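Local coordinates for glycosyl hydrolase family 62 protein (PDB 5B6T) that hydrolyses terminal alpha-L-arabinofuranosyl groups, probably those decorating the xylan backbone of arabinoxylan, at residues Tyr50-Ile55 against Trp95-Gln100; Ala90-Trp95 against Asn173-Phe178; Thr123-Met128 against Asn179-Ala184. One frame throughout, in Å; residues are numbered along the deposited sequence.

The three contacts join successive blades of a beta-propeller. Contact 1 is buried, about 11 Å from the centre of the chain to its own centre: strand 49-57 of one blade meets strand 94-100 of the next entirely through hydrocarbon and an aromatic face. Contacts 2 and 3 are partly buried and lie farther out, about 20 and 19 Å. Contact 2 starts from the turn that leads into the same strand 94-100 and reaches the loop between strands 163-170 and 182-186, where a side-chain amide binds a backbone carbonyl. Contact 3 joins that same pair of blades farther along the loop, a tyrosine edge meeting a carbonyl and a proline. Contacts 2 and 3 abut through Phe-124, which packs on Phe-174, Pro-175 and Phe-178.

Contact 1: Tyr50-Ile55 against Trp95-Gln100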
loop_
_atom_site.group_PDB
_atom_site.type_symbol
_atom_site.label_atom_id
_atom_site.label_comp_id
_atom_site.label_asym_id
_atom_site.label_seq_id
_atom_site.Cartn_x
_atom_site.Cartn_y
_atom_site.Cartn_z
ATOM N N TYR A 50 10.782 -12.749 -0.548
ATOM C CA TYR A 50 9.775 -11.941 0.114
ATOM C C TYR A 50 8.780 -12.809 0.820
ATOM O O TYR A 50 8.346 -13.830 0.294
ATOM C CB TYR A 50 9.009 -11.123 -0.909
ATOM C CG TYR A 50 9.775 -9.935 -1.432
ATOM C CD1 TYR A 50 10.790 -10.081 -2.358
ATOM C CD2 TYR A 50 9.449 -8.662 -1.013
ATOM C CE1 TYR A 50 11.504 -8.982 -2.819
ATOM C CE2 TYR A 50 10.122 -7.566 -1.468
ATOM C CZ TYR A 50 11.160 -7.711 -2.371
ATOM O OH TYR A 50 11.814 -6.566 -2.806
ATOM N N ASN A 51 8.362 -12.368 2.005
ATOM C CA ASN A 51 7.186 -12.943 2.676
ATOM C C ASN A 51 6.538 -11.777 3.470
ATOM O O ASN A 51 6.793 -10.611 3.180
ATOM C CB ASN A 51 7.573 -14.204 3.494
ATOM C CG ASN A 51 6.406 -15.193 3.706
ATOM O OD1 ASN A 51 6.286 -16.231 3.023
ATOM N ND2 ASN A 51 5.620 -14.949 4.713
ATOM N N LEU A 52 5.703 -12.087 4.436
ATOM C CA LEU A 52 4.888 -11.085 5.112
ATOM C C LEU A 52 5.036 -11.218 6.614
ATOM O O LEU A 52 5.178 -12.316 7.148
ATOM C CB LEU A 52 3.406 -11.267 4.746
ATOM C CG LEU A 52 3.023 -11.089 3.269
ATOM C CD1 LEU A 52 1.556 -11.443 3.010
ATOM C CD2 LEU A 52 3.271 -9.670 2.781
ATOM N N VAL A 53 4.945 -10.071 7.274
ATOM C CA VAL A 53 5.019 -10.010 8.734
ATOM C C VAL A 53 3.871 -9.141 9.287
ATOM O O VAL A 53 3.441 -8.166 8.644
ATOM C CB VAL A 53 6.409 -9.509 9.163
ATOM C CG1 VAL A 53 6.651 -8.083 8.726
ATOM C CG2 VAL A 53 6.625 -9.709 10.661
ATOM N N TYR A 54 3.398 -9.522 10.481
ATOM C CA TYR A 54 2.387 -8.820 11.233
ATOM C C TYR A 54 3.053 -8.222 12.471
ATOM O O TYR A 54 3.859 -8.894 13.157
ATOM C CB TYR A 54 1.272 -9.773 11.648
ATOM C CG TYR A 54 0.312 -9.237 12.670
ATOM C CD1 TYR A 54 -0.626 -8.265 12.323
ATOM C CD2 TYR A 54 0.278 -9.726 13.984
ATOM C CE1 TYR A 54 -1.522 -7.764 13.249
ATOM C CE2 TYR A 54 -0.613 -9.214 14.912
ATOM C CZ TYR A 54 -1.532 -8.250 14.543
ATOM O OH TYR A 54 -2.432 -7.755 15.470
ATOM N N ILE A 55 2.764 -6.939 12.700
ATOM C CA ILE A 55 3.361 -6.160 13.771
ATOM C C ILE A 55 2.241 -5.412 14.477
ATOM O O ILE A 55 1.430 -4.798 13.813
ATOM C CB ILE A 55 4.374 -5.142 13.207
ATOM C CG1 ILE A 55 5.329 -5.805 12.186
ATOM C CG2 ILE A 55 5.139 -4.467 14.349
ATOM C CD1 ILE A 55 6.211 -4.814 11.424
ATOM N N TRP A 95 -11.896 -10.531 8.016
ATOM C CA TRP A 95 -10.794 -9.721 7.541
ATOM C C TRP A 95 -10.193 -10.407 6.318
ATOM O O TRP A 95 -10.115 -11.650 6.229
ATOM C CB TRP A 95 -9.710 -9.542 8.604
ATOM C CG TRP A 95 -10.140 -8.798 9.816
ATOM C CD1 TRP A 95 -10.704 -9.318 10.925
ATOM C CD2 TRP A 95 -10.008 -7.389 10.047
ATOM N NE1 TRP A 95 -10.947 -8.320 11.846
ATOM C CE2 TRP A 95 -10.521 -7.129 11.333
ATOM C CE3 TRP A 95 -9.485 -6.330 9.299
ATOM C CZ2 TRP A 95 -10.554 -5.852 11.870
ATOM C CZ3 TRP A 95 -9.508 -5.045 9.848
ATOM C CH2 TRP A 95 -10.054 -4.827 11.121
ATOM N N TYR A 96 -9.799 -9.576 5.348
ATOM C CA TYR A 96 -9.047 -9.994 4.173
ATOM C C TYR A 96 -7.665 -9.401 4.235
ATOM O O TYR A 96 -7.491 -8.243 4.700
ATOM C CB TYR A 96 -9.741 -9.572 2.861
ATOM C CG TYR A 96 -10.839 -10.493 2.422
ATOM C CD1 TYR A 96 -12.037 -10.550 3.098
ATOM C CD2 TYR A 96 -10.669 -11.328 1.323
ATOM C CE1 TYR A 96 -13.042 -11.441 2.717
ATOM C CE2 TYR A 96 -11.653 -12.205 0.940
ATOM C CZ TYR A 96 -12.831 -12.262 1.629
ATOM O OH TYR A 96 -13.827 -13.150 1.242
ATOM N N LEU A 97 -6.696 -10.172 3.747
ATOM C CA LEU A 97 -5.319 -9.724 3.525
ATOM C C LEU A 97 -5.020 -10.041 2.051
ATOM O O LEU A 97 -4.983 -11.221 1.666
ATOM C CB LEU A 97 -4.344 -10.476 4.438
ATOM C CG LEU A 97 -2.932 -9.904 4.499
ATOM C CD1 LEU A 97 -2.901 -8.511 5.152
ATOM C CD2 LEU A 97 -1.972 -10.853 5.222
ATOM N N VAL A 98 -4.919 -8.976 1.265
ATOM C CA VAL A 98 -4.686 -9.013 -0.156
ATOM C C VAL A 98 -3.199 -8.789 -0.389
ATOM O O VAL A 98 -2.570 -7.984 0.308
ATOM C CB VAL A 98 -5.553 -7.948 -0.859
ATOM C CG1 VAL A 98 -5.140 -7.744 -2.312
ATOM C CG2 VAL A 98 -6.999 -8.344 -0.766
ATOM N N TYR A 99 -2.621 -9.530 -1.321
ATOM C CA TYR A 99 -1.176 -9.460 -1.608
ATOM C C TYR A 99 -0.906 -10.153 -2.949
ATOM O O TYR A 99 -1.848 -10.665 -3.596
ATOM C CB TYR A 99 -0.350 -10.115 -0.475
ATOM C CG TYR A 99 -0.837 -11.516 -0.128
ATOM C CD1 TYR A 99 -1.798 -11.705 0.844
ATOM C CD2 TYR A 99 -0.293 -12.648 -0.732
ATOM C CE1 TYR A 99 -2.266 -12.956 1.159
ATOM C CE2 TYR A 99 -0.742 -13.916 -0.404
ATOM C CZ TYR A 99 -1.724 -14.071 0.562
ATOM O OH TYR A 99 -2.219 -15.324 0.888
ATOM N N GLN A 100 0.363 -10.174 -3.347
ATOM C CA GLN A 100 0.742 -10.853 -4.596
ATOM C C GLN A 100 1.584 -12.078 -4.277
ATOM O O GLN A 100 2.359 -12.107 -3.313
ATOM C CB GLN A 100 1.530 -9.896 -5.495
ATOM C CG GLN A 100 2.917 -9.551 -4.966
ATOM C CD GLN A 100 3.322 -8.102 -5.126
ATOM O OE1 GLN A 100 2.508 -7.195 -5.087
ATOM N NE2 GLN A 100 4.593 -7.882 -5.299
#
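Tyr-99 lays one face of its ring beneath the methyl tip of Leu-52, and the pair closes the gap between two strands whose backbones stay well apart, 9.2 Å from Leu-52 CA to Tyr-99 CA. Starting at the root of the tyrosine, CB is already within 4.2 Å of Leu-52 CD1. The next atom, CG, is the closest point of the pair, 3.9 Å from that same methyl, and ring atom CD1 follows at 4.0 Å from Leu-52 CD1. The methyl therefore sits over the ring face but shifted toward its rim, a CH-pi contact with Leu-52 CD1 4.2 Å from the ring centroid and 22° off the normal. A chi1 of 51° places CG between the backbone N and the carbonyl carbon, and chi2 near -90° then presents the face of the ring to the leucine. At the far end OH leaves the apolar zone and hydrogen-bonds Ser-107 OG on the adjacent strand 104-109 of its own blade. One methyl serves two neighbours: Leu-52 CD1 also touches Leu-97 CD2 at 4.2 Å, while the leucine side chain packs on Pro-84 of strand 82-89 as well. Leucine suits the spot because its branch carries a methyl far enough out to span the interface, and tyrosine because it offers a broad face here yet has its hydroxyl bonded away from the leucine. Dispersion and exclusion of water thus hold these two blades together at this point, the contact itself being wholly apolar.

Contact 2: Ala90-Trp95 against Asn173-Phe178; sequences APQRLW and NFPNGF
Gln-92 extends straight from its turn to the backbone carbonyl of Phe-174, its NE2 donating to Phe-174 O at 2.9 Å. The amide is turned so that the acceptor lies almost in its plane, but the fit is not perfect on either side: the N-H...O angle is 131°, and the donor is tilted 30° from the plane of the carbonyl. With CG anti to its own carbonyl carbon (chi1 -66°) and the chain extended beyond, the glutamine is long enough to span the distance. The other end of the amide is used too, for OE1 is hydrogen-bonded to the hydroxyl of Tyr-96, and this second bond fixes which way the flat group faces. The receiving loop turns at a cis peptide, which joins Phe-174 to Pro-175, and with Asn-176 N bonded to Asn-173 O at 2.8 Å the chain makes a type VI turn. The cis bond folds the proline back over its predecessor, so that Pro-175 CB stands 4.1 Å above the centre of the Phe-174 ring, while Phe-178 CZ meets that ring at its edge. The ring of Tyr-96 meets that of Phe-174 at a steep inclination. With an alanine here instead of Gln-92, the Phe-174 carbonyl and the Tyr-96 hydroxyl would probably both lose this shared partner, leaving the two loops less firmly tied. On the other segment, Arg-93 and Leu-94 form a G1 bulge opposite Phe-89, closing the hairpin that presents the glutamine. In chemical terms, a single two-ended amide clamps a proline turn to the neighbouring blade, its polar bonds set beside a cluster of aromatic rings.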
loop_
_atom_site.group_PDB
_atom_site.type_symbol
_atom_site.label_atom_id
_atom_site.label_comp_id
_atom_site.label_asym_id
_atom_site.label_seq_id
_atom_site.Cartn_x
_atom_site.Cartn_y
_atom_site.Cartn_z
ATOM N N ALA A 90 -17.033 -6.434 5.762
ATOM C CA ALA A 90 -18.120 -6.486 6.746
ATOM C C ALA A 90 -19.242 -7.458 6.390
ATOM O O ALA A 90 -19.737 -8.158 7.288
ATOM C CB ALA A 90 -18.640 -5.085 7.000
ATOM N N PRO A 91 -19.622 -7.561 5.107
ATOM C CA PRO A 91 -20.738 -8.499 4.801
ATOM C C PRO A 91 -20.461 -9.965 5.174
ATOM O O PRO A 91 -21.395 -10.711 5.461
ATOM C CB PRO A 91 -20.917 -8.326 3.294
ATOM C CG PRO A 91 -20.486 -6.907 3.043
ATOM C CD PRO A 91 -19.313 -6.699 3.947
ATOM N N GLN A 92 -19.199 -10.356 5.224
ATOM C CA GLN A 92 -18.800 -11.720 5.588
ATOM C C GLN A 92 -18.257 -11.848 6.987
ATOM O O GLN A 92 -17.914 -12.953 7.408
ATOM C CB GLN A 92 -17.742 -12.226 4.609
ATOM C CG GLN A 92 -18.298 -12.379 3.219
ATOM C CD GLN A 92 -17.242 -12.623 2.180
ATOM O OE1 GLN A 92 -16.096 -12.895 2.513
ATOM N NE2 GLN A 92 -17.631 -12.564 0.932
ATOM N N ARG A 93 -18.094 -10.712 7.667
ATOM C CA ARG A 93 -17.532 -10.697 9.025
ATOM C C ARG A 93 -16.158 -11.379 9.002
ATOM O O ARG A 93 -15.783 -12.155 9.898
ATOM C CB ARG A 93 -18.511 -11.345 10.024
ATOM C CG ARG A 93 -19.810 -10.549 10.125
ATOM C CD ARG A 93 -20.964 -11.271 10.802
ATOM N NE ARG A 93 -20.570 -11.933 12.032
ATOM C CZ ARG A 93 -20.601 -11.400 13.257
ATOM N NH1 ARG A 93 -20.992 -10.142 13.476
ATOM N NH2 ARG A 93 -20.202 -12.144 14.284
ATOM N N LEU A 94 -15.390 -11.096 7.950
ATOM C CA LEU A 94 -14.042 -11.648 7.803
ATOM C C LEU A 94 -13.085 -10.524 7.425
ATOM O O LEU A 94 -13.422 -9.702 6.568
ATOM C CB LEU A 94 -14.008 -12.650 6.670
ATOM C CG LEU A 94 -14.581 -14.032 6.895
ATOM C CD1 LEU A 94 -14.448 -14.762 5.579
ATOM C CD2 LEU A 94 -13.831 -14.750 8.010
ATOM N N TRP A 95 -11.896 -10.531 8.016
ATOM C CA TRP A 95 -10.794 -9.721 7.541
ATOM C C TRP A 95 -10.193 -10.407 6.318
ATOM O O TRP A 95 -10.115 -11.650 6.229
ATOM C CB TRP A 95 -9.710 -9.542 8.604
ATOM C CG TRP A 95 -10.140 -8.798 9.816
ATOM C CD1 TRP A 95 -10.704 -9.318 10.925
ATOM C CD2 TRP A 95 -10.008 -7.389 10.047
ATOM N NE1 TRP A 95 -10.947 -8.320 11.846
ATOM C CE2 TRP A 95 -10.521 -7.129 11.333
ATOM C CE3 TRP A 95 -9.485 -6.330 9.299
ATOM C CZ2 TRP A 95 -10.554 -5.852 11.870
ATOM C CZ3 TRP A 95 -9.508 -5.045 9.848
ATOM C CH2 TRP A 95 -10.054 -4.827 11.121
ATOM N N ASN A 173 -20.715 -11.076 -4.587
ATOM C CA ASN A 173 -19.889 -12.176 -5.110
ATOM C C ASN A 173 -18.422 -12.177 -4.644
ATOM O O ASN A 173 -17.768 -13.215 -4.710
ATOM C CB ASN A 173 -19.879 -12.191 -6.631
ATOM C CG ASN A 173 -21.172 -12.727 -7.220
ATOM O OD1 ASN A 173 -21.904 -13.480 -6.575
ATOM N ND2 ASN A 173 -21.456 -12.340 -8.447
ATOM N N PHE A 174 -17.948 -11.002 -4.200
ATOM C CA PHE A 174 -16.579 -10.850 -3.688
ATOM C C PHE A 174 -16.276 -12.025 -2.744
ATOM O O PHE A 174 -17.089 -12.346 -1.878
ATOM C CB PHE A 174 -16.391 -9.507 -2.991
ATOM C CG PHE A 174 -14.993 -9.288 -2.475
ATOM C CD1 PHE A 174 -14.021 -8.747 -3.295
ATOM C CD2 PHE A 174 -14.652 -9.651 -1.180
ATOM C CE1 PHE A 174 -12.711 -8.575 -2.816
ATOM C CE2 PHE A 174 -13.345 -9.489 -0.709
ATOM C CZ PHE A 174 -12.380 -8.956 -1.536
ATOM N N PRO A 175 -15.104 -12.663 -2.871
ATOM C CA PRO A 175 -13.939 -12.346 -3.691
ATOM C C PRO A 175 -13.977 -12.954 -5.098
ATOM O O PRO A 175 -12.996 -12.808 -5.835
ATOM C CB PRO A 175 -12.800 -12.994 -2.910
ATOM C CG PRO A 175 -13.437 -14.230 -2.352
ATOM C CD PRO A 175 -14.837 -13.826 -1.991
ATOM N N ASN A 176 -15.075 -13.608 -5.473
ATOM C CA ASN A 176 -15.185 -14.236 -6.788
ATOM C C ASN A 176 -15.746 -13.275 -7.822
ATOM O O ASN A 176 -16.341 -12.251 -7.476
ATOM C CB ASN A 176 -16.084 -15.470 -6.668
ATOM C CG ASN A 176 -15.535 -16.472 -5.666
ATOM O OD1 ASN A 176 -14.405 -16.905 -5.792
ATOM N ND2 ASN A 176 -16.297 -16.762 -4.643
ATOM N N GLY A 177 -15.534 -13.601 -9.078
ATOM C CA GLY A 177 -16.166 -12.912 -10.187
ATOM C C GLY A 177 -15.485 -11.681 -10.741
ATOM O O GLY A 177 -16.058 -11.010 -11.583
ATOM N N PHE A 178 -14.260 -11.384 -10.307
ATOM C CA PHE A 178 -13.559 -10.244 -10.871
ATOM C C PHE A 178 -13.409 -10.393 -12.365
ATOM O O PHE A 178 -12.955 -11.420 -12.858
ATOM C CB PHE A 178 -12.198 -10.000 -10.199
ATOM C CG PHE A 178 -12.299 -9.203 -8.946
ATOM C CD1 PHE A 178 -12.687 -7.867 -8.985
ATOM C CD2 PHE A 178 -12.037 -9.780 -7.722
ATOM C CE1 PHE A 178 -12.768 -7.135 -7.826
ATOM C CE2 PHE A 178 -12.128 -9.041 -6.545
ATOM C CZ PHE A 178 -12.494 -7.720 -6.594
#

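Contact 3: Thr123-Met128 against Asn179-Ala184; sequences TFYSGM and NEPVIA
Tyr-125 drives its ring edge-first at the chain around Asn-179, and the close packing gathers at that leading edge. CE1 comes within 3.7 Å of Asn-179 O, which lies in the ring plane, so the slightly positive rim of the ring faces the carbonyl oxygen. Farther out, Tyr-125 OH is 3.8 Å from Pro-181 CG, the two side chains meeting at a slant. Having CG anti to the carbonyl carbon (chi1 -54°) sends the ring across to the other segment. Ser-167 ties the dense part together, its OG hydrogen-bonded to both Tyr-125 OH and Asn-179 O. The proline, rigid and apolar, also packs on Ile-131 and Ile-132 of helix 130-135. The outer side is looser: CB of exposed Asn-179 points away from 123-128, and although the side chain bends back, it makes no close contact there; its OD1 is bonded to Gln-168 N. Within the loop, Thr-123 OG1 donates to Tyr-125 O at 2.9 Å. Here the loop leaving outermost strand 122-123 is joined to the approach of strand 182-186, outermost in the next sheet: a partly buried contact between neighbouring blades, consistent with the five-bladed beta-propeller of family GH62.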
loop_
_atom_site.group_PDB
_atom_site.type_symbol
_atom_site.label_atom_id
_atom_site.label_comp_id
_atom_site.label_asym_id
_atom_site.label_seq_id
_atom_site.Cartn_x
_atom_site.Cartn_y
_atom_site.Cartn_z
ATOM N N THR A 123 -6.574 -17.142 -5.077
ATOM C CA THR A 123 -6.363 -16.086 -6.058
ATOM C C THR A 123 -7.678 -15.504 -6.608
ATOM O O THR A 123 -8.709 -16.187 -6.622
ATOM C CB THR A 123 -5.473 -16.536 -7.209
ATOM O OG1 THR A 123 -6.083 -17.638 -7.879
ATOM C CG2 THR A 123 -4.099 -16.942 -6.705
ATOM N N PHE A 124 -7.618 -14.231 -7.016
ATOM C CA PHE A 124 -8.761 -13.512 -7.558
ATOM C C PHE A 124 -8.972 -13.815 -9.050
ATOM O O PHE A 124 -10.032 -13.505 -9.620
ATOM C CB PHE A 124 -8.524 -11.998 -7.398
ATOM C CG PHE A 124 -8.647 -11.473 -5.998
ATOM C CD1 PHE A 124 -9.861 -11.498 -5.330
ATOM C CD2 PHE A 124 -7.539 -10.914 -5.340
ATOM C CE1 PHE A 124 -9.993 -10.979 -4.070
ATOM C CE2 PHE A 124 -7.675 -10.376 -4.059
ATOM C CZ PHE A 124 -8.905 -10.420 -3.428
ATOM N N TYR A 125 -7.935 -14.326 -9.716
ATOM C CA TYR A 125 -8.014 -14.704 -11.118
ATOM C C TYR A 125 -7.396 -16.087 -11.285
ATOM O O TYR A 125 -6.567 -16.493 -10.503
ATOM C CB TYR A 125 -7.189 -13.756 -11.987
ATOM C CG TYR A 125 -7.480 -12.256 -11.872
ATOM C CD1 TYR A 125 -8.457 -11.655 -12.650
ATOM C CD2 TYR A 125 -6.694 -11.445 -11.067
ATOM C CE1 TYR A 125 -8.669 -10.295 -12.575
ATOM C CE2 TYR A 125 -6.884 -10.094 -10.995
ATOM C CZ TYR A 125 -7.849 -9.512 -11.747
ATOM O OH TYR A 125 -8.013 -8.142 -11.692
ATOM N N SER A 126 -7.719 -16.755 -12.380
ATOM C CA SER A 126 -7.108 -18.057 -12.654
ATOM C C SER A 126 -5.630 -17.963 -13.120
ATOM O O SER A 126 -4.861 -18.918 -13.004
ATOM C CB SER A 126 -8.001 -18.836 -13.644
ATOM O OG SER A 126 -7.910 -18.236 -14.929
ATOM N N GLY A 127 -5.214 -16.790 -13.577
ATOM C CA GLY A 127 -3.854 -16.533 -14.014
ATOM C C GLY A 127 -3.773 -15.062 -14.360
ATOM O O GLY A 127 -4.744 -14.350 -14.192
ATOM N N MET A 128 -2.639 -14.616 -14.864
ATOM C CA MET A 128 -2.494 -13.231 -15.255
ATOM C C MET A 128 -3.453 -12.914 -16.396
ATOM O O MET A 128 -3.413 -13.574 -17.426
ATOM C CB MET A 128 -1.073 -12.930 -15.681
ATOM C CG MET A 128 -0.796 -11.445 -15.850
ATOM S SD MET A 128 0.889 -11.035 -16.327
ATOM C CE MET A 128 1.806 -11.651 -14.901
ATOM N N ASN A 179 -13.793 -9.332 -13.079
ATOM C CA ASN A 179 -13.841 -9.384 -14.530
ATOM C C ASN A 179 -12.503 -9.079 -15.158
ATOM O O ASN A 179 -11.483 -8.922 -14.455
ATOM C CB ASN A 179 -14.955 -8.482 -15.071
ATOM C CG ASN A 179 -14.710 -7.014 -14.838
ATOM O OD1 ASN A 179 -13.755 -6.598 -14.177
ATOM N ND2 ASN A 179 -15.617 -6.199 -15.361
ATOM N N GLU A 180 -12.467 -9.018 -16.487
ATOM C CA GLU A 180 -11.224 -8.699 -17.158
ATOM C C GLU A 180 -10.856 -7.261 -16.793
ATOM O O GLU A 180 -11.686 -6.364 -16.867
ATOM C CB GLU A 180 -11.373 -8.830 -18.681
ATOM C CG GLU A 180 -10.088 -8.519 -19.468
ATOM C CD GLU A 180 -8.965 -9.568 -19.354
ATOM O OE1 GLU A 180 -9.209 -10.648 -18.712
ATOM O OE2 GLU A 180 -7.837 -9.309 -19.923
ATOM N N PRO A 181 -9.599 -7.011 -16.376
ATOM C CA PRO A 181 -9.290 -5.613 -16.056
ATOM C C PRO A 181 -9.353 -4.666 -17.244
ATOM O O PRO A 181 -9.130 -5.076 -18.388
ATOM C CB PRO A 181 -7.853 -5.665 -15.518
ATOM C CG PRO A 181 -7.531 -7.103 -15.343
ATOM C CD PRO A 181 -8.428 -7.882 -16.229
ATOM N N VAL A 182 -9.658 -3.396 -16.956
ATOM C CA VAL A 182 -9.449 -2.295 -17.915
ATOM C C VAL A 182 -8.197 -1.540 -17.468
ATOM O O VAL A 182 -7.736 -1.697 -16.340
ATOM C CB VAL A 182 -10.666 -1.334 -18.030
ATOM C CG1 VAL A 182 -11.889 -2.104 -18.533
ATOM C CG2 VAL A 182 -10.940 -0.623 -16.716
ATOM N N ILE A 183 -7.625 -0.751 -18.352
ATOM C CA ILE A 183 -6.525 0.148 -17.984
ATOM C C ILE A 183 -7.196 1.398 -17.419
ATOM O O ILE A 183 -7.876 2.162 -18.139
ATOM C CB ILE A 183 -5.579 0.452 -19.183
ATOM C CG1 ILE A 183 -4.785 -0.824 -19.541
ATOM C CG2 ILE A 183 -4.624 1.581 -18.802
ATOM C CD1 ILE A 183 -4.047 -0.826 -20.869
ATOM N N ALA A 184 -7.104 1.562 -16.106
ATOM C CA ALA A 184 -7.666 2.719 -15.426
ATOM C C ALA A 184 -6.859 4.012 -15.640
ATOM O O ALA A 184 -7.413 5.123 -15.613
ATOM C CB ALA A 184 -7.760 2.432 -13.942
#